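Local structure of poly-beta-1,6-N-acetyl-D-glucosamine N-deacetylase (4U10) at residues D56-K61 and M226-A231; T79-I84 and W127-E132; A154-S159 and N172-K177. The protein probably removes N-acetyl groups from poly-beta-1,6-N-acetyl-D-glucosamine by metal-dependent hydrolysis, the present chain being the polysaccharide deacetylase part of a longer protein. All blocks are in the same frame, centred on the assembly; numbering follows the deposited sequence.

Interaction 1 of 3, residues D56-K61 and M226-A231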
# COMPACT_ATOMS: atom_id res chain seq x y z
N ASP A 56 6.60 -6.93 16.99
CA ASP A 56 7.29 -7.67 18.03
C ASP A 56 8.50 -6.94 18.56
O ASP A 56 8.73 -6.97 19.77
CB ASP A 56 7.71 -9.04 17.53
CG ASP A 56 6.57 -9.98 17.51
OD1 ASP A 56 5.49 -9.65 18.00
OD2 ASP A 56 6.74 -11.06 17.00
N ALA A 57 9.25 -6.27 17.70
CA ALA A 57 10.33 -5.45 18.15
C ALA A 57 9.88 -4.30 19.02
O ALA A 57 10.51 -4.05 20.06
CB ALA A 57 11.14 -4.89 16.98
N GLU A 58 8.84 -3.55 18.60
CA GLU A 58 8.41 -2.39 19.37
C GLU A 58 7.81 -2.82 20.69
O GLU A 58 7.84 -2.07 21.66
CB GLU A 58 7.41 -1.42 18.63
CG GLU A 58 6.01 -2.00 18.43
CD GLU A 58 5.05 -1.05 17.68
OE1 GLU A 58 3.81 -1.19 17.86
OE2 GLU A 58 5.56 -0.18 16.94
N ASN A 59 7.25 -4.00 20.73
CA ASN A 59 6.70 -4.52 21.97
C ASN A 59 7.67 -5.30 22.85
O ASN A 59 7.24 -5.93 23.83
CB ASN A 59 5.47 -5.37 21.66
CG ASN A 59 4.33 -4.50 21.17
OD1 ASN A 59 4.26 -3.35 21.57
ND2 ASN A 59 3.47 -5.01 20.33
N GLY A 60 8.96 -5.28 22.49
CA GLY A 60 10.02 -5.90 23.30
C GLY A 60 9.94 -7.41 23.39
O GLY A 60 10.37 -7.98 24.38
N LYS A 61 9.36 -8.06 22.38
CA LYS A 61 9.28 -9.54 22.36
C LYS A 61 10.40 -10.24 21.60
O LYS A 61 10.72 -11.35 21.94
CB LYS A 61 7.95 -9.99 21.81
CG LYS A 61 6.84 -9.64 22.79
CD LYS A 61 5.52 -10.28 22.41
CE LYS A 61 4.37 -9.64 23.18
NZ LYS A 61 3.13 -10.42 22.92
N MSE A 226 -5.25 2.59 13.07
CA MSE A 226 -4.11 2.62 12.17
C MSE A 226 -3.28 3.83 12.52
O MSE A 226 -3.42 4.93 11.89
CB MSE A 226 -4.65 2.60 10.76
CG MSE A 226 -5.54 1.38 10.59
SE MSE A 226 -6.28 1.42 8.77
CE MSE A 226 -8.04 2.04 8.93
N THR A 227 -2.43 3.63 13.53
CA THR A 227 -1.50 4.65 14.00
C THR A 227 -0.20 4.57 13.20
O THR A 227 0.45 5.57 13.00
CB THR A 227 -1.24 4.48 15.53
OG1 THR A 227 -2.42 4.84 16.22
CG2 THR A 227 -0.16 5.38 16.00
N HIS A 228 0.15 3.37 12.73
CA HIS A 228 1.21 3.21 11.73
C HIS A 228 0.69 3.53 10.33
O HIS A 228 -0.29 2.97 9.86
CB HIS A 228 1.80 1.81 11.80
CG HIS A 228 2.44 1.53 13.11
ND1 HIS A 228 3.70 1.99 13.45
CD2 HIS A 228 1.99 0.85 14.18
CE1 HIS A 228 3.96 1.63 14.69
NE2 HIS A 228 2.94 0.92 15.15
N HIS A 229 1.36 4.44 9.67
CA HIS A 229 0.99 4.81 8.31
C HIS A 229 2.18 4.81 7.37
O HIS A 229 3.29 5.27 7.70
CB HIS A 229 0.18 6.14 8.35
CG HIS A 229 0.91 7.31 8.92
ND1 HIS A 229 1.61 8.19 8.14
CD2 HIS A 229 1.01 7.76 10.19
CE1 HIS A 229 2.12 9.15 8.90
NE2 HIS A 229 1.79 8.88 10.15
N PHE A 230 1.97 4.31 6.17
CA PHE A 230 3.02 4.21 5.16
C PHE A 230 2.89 5.36 4.14
O PHE A 230 1.93 5.40 3.36
CB PHE A 230 2.89 2.88 4.40
CG PHE A 230 3.39 1.63 5.13
CD1 PHE A 230 3.65 1.58 6.48
CD2 PHE A 230 3.52 0.42 4.39
CE1 PHE A 230 4.07 0.35 7.09
CE2 PHE A 230 3.96 -0.73 4.98
CZ PHE A 230 4.23 -0.75 6.31
N ALA A 231 3.92 6.21 4.08
CA ALA A 231 4.04 7.27 3.04
C ALA A 231 5.04 6.85 1.94
O ALA A 231 5.27 5.66 1.72
CB ALA A 231 4.41 8.60 3.73

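Interaction 2 of 3, residues T79-I84 and W127-E132. Unlike the reference sequence in segment 127-132: Asp-128 (reference Glu).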
# COMPACT_ATOMS: atom_id res chain seq x y z
N THR A 79 -2.46 -9.15 -9.87
CA THR A 79 -1.05 -9.56 -9.95
C THR A 79 -0.42 -9.90 -8.62
O THR A 79 0.56 -10.61 -8.61
CB THR A 79 -0.16 -8.50 -10.64
OG1 THR A 79 -0.24 -7.22 -9.97
CG2 THR A 79 -0.54 -8.44 -12.12
N MSE A 80 -0.94 -9.33 -7.54
CA MSE A 80 -0.52 -9.72 -6.18
C MSE A 80 -0.64 -11.19 -6.00
O MSE A 80 0.28 -11.89 -5.52
CB MSE A 80 -1.25 -8.91 -5.11
CG MSE A 80 -0.79 -9.32 -3.71
SE MSE A 80 0.98 -8.58 -3.35
CE MSE A 80 1.48 -9.86 -1.95
N TYR A 81 -1.79 -11.73 -6.36
CA TYR A 81 -1.97 -13.16 -6.20
C TYR A 81 -1.32 -13.99 -7.29
O TYR A 81 -0.80 -15.07 -6.99
CB TYR A 81 -3.45 -13.47 -6.16
CG TYR A 81 -3.82 -14.92 -5.89
CD1 TYR A 81 -3.86 -15.42 -4.59
CD2 TYR A 81 -4.21 -15.76 -6.92
CE1 TYR A 81 -4.22 -16.74 -4.34
CE2 TYR A 81 -4.59 -17.08 -6.67
CZ TYR A 81 -4.58 -17.56 -5.39
OH TYR A 81 -4.98 -18.85 -5.13
N ASN A 82 -1.41 -13.51 -8.54
CA ASN A 82 -1.00 -14.28 -9.73
C ASN A 82 0.49 -14.27 -10.08
O ASN A 82 0.95 -15.17 -10.76
CB ASN A 82 -1.72 -13.79 -11.00
CG ASN A 82 -3.20 -14.00 -10.94
OD1 ASN A 82 -3.68 -14.94 -10.30
ND2 ASN A 82 -3.97 -13.09 -11.55
N VAL A 83 1.21 -13.23 -9.68
CA VAL A 83 2.56 -13.03 -10.10
C VAL A 83 3.41 -12.90 -8.86
O VAL A 83 4.34 -13.66 -8.69
CB VAL A 83 2.70 -11.79 -10.99
CG1 VAL A 83 4.18 -11.49 -11.29
CG2 VAL A 83 1.89 -11.93 -12.27
N ILE A 84 3.04 -12.02 -7.94
CA ILE A 84 3.91 -11.71 -6.82
C ILE A 84 3.96 -12.83 -5.79
O ILE A 84 5.04 -13.23 -5.34
CB ILE A 84 3.47 -10.38 -6.19
CG1 ILE A 84 3.71 -9.25 -7.18
CG2 ILE A 84 4.26 -10.10 -4.92
CD1 ILE A 84 2.77 -8.10 -7.02
N TRP A 127 -11.53 -11.61 -2.31
CA TRP A 127 -11.24 -11.82 -0.90
C TRP A 127 -10.74 -13.22 -0.51
O TRP A 127 -9.99 -13.35 0.46
CB TRP A 127 -12.47 -11.48 -0.07
CG TRP A 127 -12.78 -10.01 0.07
CD1 TRP A 127 -13.89 -9.36 -0.39
CD2 TRP A 127 -11.99 -9.03 0.73
NE1 TRP A 127 -13.86 -8.07 -0.03
CE2 TRP A 127 -12.70 -7.80 0.63
CE3 TRP A 127 -10.73 -9.05 1.34
CZ2 TRP A 127 -12.20 -6.60 1.17
CZ3 TRP A 127 -10.23 -7.86 1.89
CH2 TRP A 127 -10.98 -6.64 1.80
N ASP A 128 -11.19 -14.25 -1.26
CA ASP A 128 -10.70 -15.63 -1.12
C ASP A 128 -9.20 -15.60 -1.32
O ASP A 128 -8.48 -16.13 -0.53
CB ASP A 128 -11.30 -16.61 -2.16
CG ASP A 128 -12.86 -16.71 -2.09
OD1 ASP A 128 -13.46 -16.79 -0.96
OD2 ASP A 128 -13.50 -16.69 -3.18
N GLN A 129 -8.74 -14.95 -2.38
CA GLN A 129 -7.30 -14.83 -2.63
C GLN A 129 -6.54 -14.13 -1.52
O GLN A 129 -5.42 -14.51 -1.19
CB GLN A 129 -7.14 -14.12 -3.95
CG GLN A 129 -7.47 -14.97 -5.12
CD GLN A 129 -7.59 -14.19 -6.42
OE1 GLN A 129 -7.75 -13.00 -6.43
NE2 GLN A 129 -7.45 -14.88 -7.53
N VAL A 130 -7.16 -13.12 -0.91
CA VAL A 130 -6.54 -12.38 0.18
C VAL A 130 -6.44 -13.23 1.43
O VAL A 130 -5.36 -13.20 2.12
CB VAL A 130 -7.36 -11.13 0.53
CG1 VAL A 130 -6.74 -10.38 1.71
CG2 VAL A 130 -7.52 -10.22 -0.68
N ARG A 131 -7.54 -13.95 1.75
CA ARG A 131 -7.50 -14.94 2.86
C ARG A 131 -6.39 -15.99 2.73
O ARG A 131 -5.68 -16.24 3.69
CB ARG A 131 -8.87 -15.64 3.05
CG ARG A 131 -9.84 -14.87 3.95
CD ARG A 131 -11.09 -15.73 4.21
NE ARG A 131 -11.83 -15.95 2.97
CZ ARG A 131 -12.71 -15.10 2.48
NH1 ARG A 131 -12.98 -13.96 3.15
NH2 ARG A 131 -13.34 -15.35 1.32
N GLU A 132 -6.23 -16.58 1.56
CA GLU A 132 -5.16 -17.56 1.33
C GLU A 132 -3.76 -16.95 1.59
O GLU A 132 -2.89 -17.56 2.25
CB GLU A 132 -5.25 -18.12 -0.10
CG GLU A 132 -4.28 -19.23 -0.38
CD GLU A 132 -4.23 -19.65 -1.84
OE1 GLU A 132 -5.25 -19.55 -2.58
OE2 GLU A 132 -3.15 -20.12 -2.29

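Interaction 3 of 3, residues A154-S159 and N172-K177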
# COMPACT_ATOMS: atom_id res chain seq x y z
N ALA A 154 -11.09 20.14 -6.22
CA ALA A 154 -10.55 20.84 -5.04
C ALA A 154 -10.70 22.39 -5.09
O ALA A 154 -10.27 23.10 -4.16
CB ALA A 154 -9.09 20.51 -4.91
N ASN A 155 -11.22 22.89 -6.22
CA ASN A 155 -11.50 24.31 -6.37
C ASN A 155 -12.55 24.66 -7.47
O ASN A 155 -12.98 23.81 -8.25
CB ASN A 155 -10.19 25.13 -6.46
CG ASN A 155 -9.52 25.11 -7.82
OD1 ASN A 155 -10.15 24.96 -8.87
ND2 ASN A 155 -8.21 25.35 -7.82
N PRO A 156 -12.99 25.94 -7.50
CA PRO A 156 -14.00 26.25 -8.56
C PRO A 156 -13.49 26.17 -10.01
O PRO A 156 -14.30 25.99 -10.92
CB PRO A 156 -14.49 27.66 -8.22
CG PRO A 156 -13.90 28.02 -6.87
CD PRO A 156 -12.76 27.07 -6.58
N ALA A 157 -12.19 26.30 -10.24
CA ALA A 157 -11.64 26.25 -11.59
C ALA A 157 -11.50 24.85 -12.16
O ALA A 157 -11.13 24.67 -13.33
CB ALA A 157 -10.29 26.92 -11.59
N GLY A 158 -11.74 23.85 -11.31
CA GLY A 158 -11.72 22.44 -11.69
C GLY A 158 -10.40 21.71 -11.42
O GLY A 158 -10.10 20.75 -12.09
N SER A 159 -9.62 22.16 -10.45
CA SER A 159 -8.39 21.47 -10.04
C SER A 159 -8.84 20.19 -9.32
O SER A 159 -9.85 20.20 -8.66
CB SER A 159 -7.50 22.38 -9.14
OG SER A 159 -6.89 21.68 -8.03
N ASN A 172 -20.98 24.07 -5.65
CA ASN A 172 -20.46 25.42 -5.61
C ASN A 172 -19.96 25.86 -4.22
O ASN A 172 -20.07 27.02 -3.84
CB ASN A 172 -21.49 26.40 -6.21
CG ASN A 172 -21.65 26.22 -7.72
OD1 ASN A 172 -22.74 25.95 -8.22
ND2 ASN A 172 -20.54 26.36 -8.45
N ARG A 173 -19.39 24.92 -3.46
CA ARG A 173 -18.79 25.29 -2.18
C ARG A 173 -17.77 24.30 -1.72
O ARG A 173 -17.79 23.13 -2.18
CB ARG A 173 -19.84 25.38 -1.08
CG ARG A 173 -20.22 24.07 -0.46
CD ARG A 173 -20.89 24.29 0.86
NE ARG A 173 -22.18 24.93 0.68
CZ ARG A 173 -23.02 25.23 1.68
NH1 ARG A 173 -22.71 24.95 2.94
NH2 ARG A 173 -24.19 25.81 1.40
N TYR A 174 -16.94 24.77 -0.78
CA TYR A 174 -15.98 23.90 -0.08
C TYR A 174 -16.62 23.19 1.10
O TYR A 174 -17.42 23.73 1.87
CB TYR A 174 -14.72 24.68 0.39
CG TYR A 174 -13.90 25.28 -0.70
CD1 TYR A 174 -12.87 24.57 -1.27
CD2 TYR A 174 -14.13 26.59 -1.16
CE1 TYR A 174 -12.11 25.12 -2.27
CE2 TYR A 174 -13.38 27.12 -2.19
CZ TYR A 174 -12.36 26.41 -2.73
OH TYR A 174 -11.53 26.90 -3.74
N GLU A 175 -16.28 21.92 1.24
CA GLU A 175 -16.54 21.19 2.48
C GLU A 175 -16.14 21.95 3.70
O GLU A 175 -15.09 22.51 3.73
CB GLU A 175 -15.69 19.91 2.52
CG GLU A 175 -16.36 18.73 1.88
CD GLU A 175 -15.52 17.48 1.98
OE1 GLU A 175 -14.26 17.58 1.94
OE2 GLU A 175 -16.15 16.44 2.17
N SER A 176 -16.89 21.84 4.76
CA SER A 176 -16.41 22.38 6.01
C SER A 176 -15.33 21.46 6.56
O SER A 176 -15.15 20.36 6.08
CB SER A 176 -17.56 22.54 6.98
OG SER A 176 -18.10 21.31 7.31
N LYS A 177 -14.54 21.98 7.50
CA LYS A 177 -13.46 21.17 8.04
C LYS A 177 -14.09 19.96 8.72
O LYS A 177 -13.53 18.86 8.63
CB LYS A 177 -12.58 21.98 9.00
CG LYS A 177 -11.24 21.35 9.32
CD LYS A 177 -10.44 20.97 8.07
CE LYS A 177 -9.01 20.82 8.43
NZ LYS A 177 -8.74 21.74 9.58

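Interaction 1 of 3, residues D56-K61 and M226-A231
A Schellman motif closes helix 51-58, and at that helix end Glu-58 reaches across to His-228 of segment 226-231. The motif is identified by its two backbone bonds: Lys-61 N donates to Asp-56 O at 2.9 Å, and Gly-60 N to Ala-57 O at 3.1 Å. Gly-60 has the positive phi (67°) of the C-prime residue, which turns the chain away from the helix axis just after Glu-58.

Glu-58 and His-228 alone make the contact, and they do so with the ends of their side chains; the backbones stay well apart, the CA atoms of the two residues being 11.9 Å from each other. CG of Glu-58 sits between its own backbone N and carbonyl carbon (chi1 71°), and from there the chain runs extended toward the imidazole, which comes from the opposite direction. OE2 of Glu-58 lies 3.3 Å from CE1 and 3.4 Å from NE2 of His-228, while OE1 of Glu-58 is 3.5 Å from the same NE2. OE2 is thus about equally far from both ring atoms and OE1 is near NE2 alone, so the carboxylate meets that end of the ring obliquely, the planes 38° apart. This is a polar, probably electrostatic approach, and a positive charge on the imidazole would favour it.

On its other nitrogen the ring is steadied by a weak hydrogen bond from ND1 to Asp-242 O. Trp-51, at the beginning of the same helix as Glu-58, meets the rings of both His-228 and Phe-230 edge-to-face, giving a second link between helix and strand. Strand 228-230 is the middle member of a three-stranded parallel sheet, between strands 205-207 and 244-245, while Thr-227 and His-229 pack on helix 215-222.

Interaction 2 of 3, residues T79-I84 and W127-E132
Tyr-81 is the hub of this contact: Gln-129 lies over one face of its ring and Glu-132 takes its hydroxyl. CG of Gln-129 stands 3.5 Å from the centroid of the Tyr-81 ring and only 5° off the normal, a CH-pi contact close to the ring axis. The glutamine chain then runs on across the face: Gln-129 CB is 3.6 Å from Tyr-81 CD1, whereas Gln-129 NE2 is 3.4 Å from CD2 on the other side of the ring. The amide is tilted 27° from the ring plane, and OE1 is turned back to accept from Thr-126 N, which helps fix its rotation.

Helices 79-91 and 127-135 belong to successive beta-alpha-beta crossovers that share strand 95-99, and the tyrosine bridges them, the CA atoms of Tyr-81 and Gln-129 being 6.6 Å apart. With CG anti to the backbone N (chi1 -176°), the ring points across to the second helix. There Tyr-81 OH donates to Glu-132 OE1 at 2.7 Å, on the syn side but tilted well out of the plane of a carboxylate that stands almost perpendicular to the ring. Glu-132 also packs against Tyr-85, one turn further along helix 79-91.

Interaction 3 of 3, residues A154-S159 and N172-K177
The loop 154-159 turns back through a type I beta turn from Asn-155 to Gly-158 and comes alongside strand 173-174, with the CA of Asn-155 7.7 Å from that of Tyr-174. Strand 173-174 is the second arm of a short antiparallel beta hairpin with strand 169-170, so the contact sets a surface turn against a surface hairpin. Across the base of the loop, Ala-154 N donates to Ser-159 O at 2.7 Å, and Gly-158 takes up the left-handed backbone angles that let the chain leave the turn.

Tyr-174 supplies the whole of the hairpin's share. Its CG is anti to the carbonyl carbon (chi1 -63°), which swings the ring over to the loop, where its phenol end meets three successive residues. Ala-154 O lies at the ring edge, near its plane, 3.3 Å from Tyr-174 CE1. Tyr-174 OH rests against two carbons, 3.1 Å from Pro-156 CD and 3.5 Å from Asn-155 CB, and Pro-156 CD is also 3.9 Å from Tyr-174 CZ. The side chains of Pro-156 and Tyr-174 run at about a right angle to each other. Contact is thus by van der Waals packing along the phenol end, and no hydrogen bond links the two segments.

Tyr-169, on the first arm of the hairpin, meets the Tyr-174 ring edge-to-face and also touches Pro-156, so Pro-156 touches both tyrosines. Arg-153, just before the segment, holds the turn by hydrogen bonds from NE to Asn-155 O and from NH2 to Pro-156 O. Within the loop, Asn-155 OD1 receives a weak bond from Ala-157 N, as in an Asx turn, and a nearly straight one from Ser-159 N (172° at the hydrogen), whose donor stands above the amide carbonyl plane at 3.3 Å from OD1.

From the N terminus, residues 56-61 come first, and the loop they open closes only at 226-231, so interaction 1 encloses both of the others. Within that span interaction 2 closes first, joining 79-84 to 127-132; interaction 3 follows in series, joining 154-159 to 172-177, which holds the second arm of the 169-174 hairpin, across only twelve intervening residues. None of the loops cross. Interaction 1 ties helix 51-58 to the late three-stranded sheet, interaction 2 pairs helices on the larger sheet, and interaction 3 folds an outlying excursion ahead of helix 177-199. Interactions 2 and 3 lie on opposite sides of the chain's centre, their own centres about 38 Å apart. All three are surface contacts away from the zinc sites.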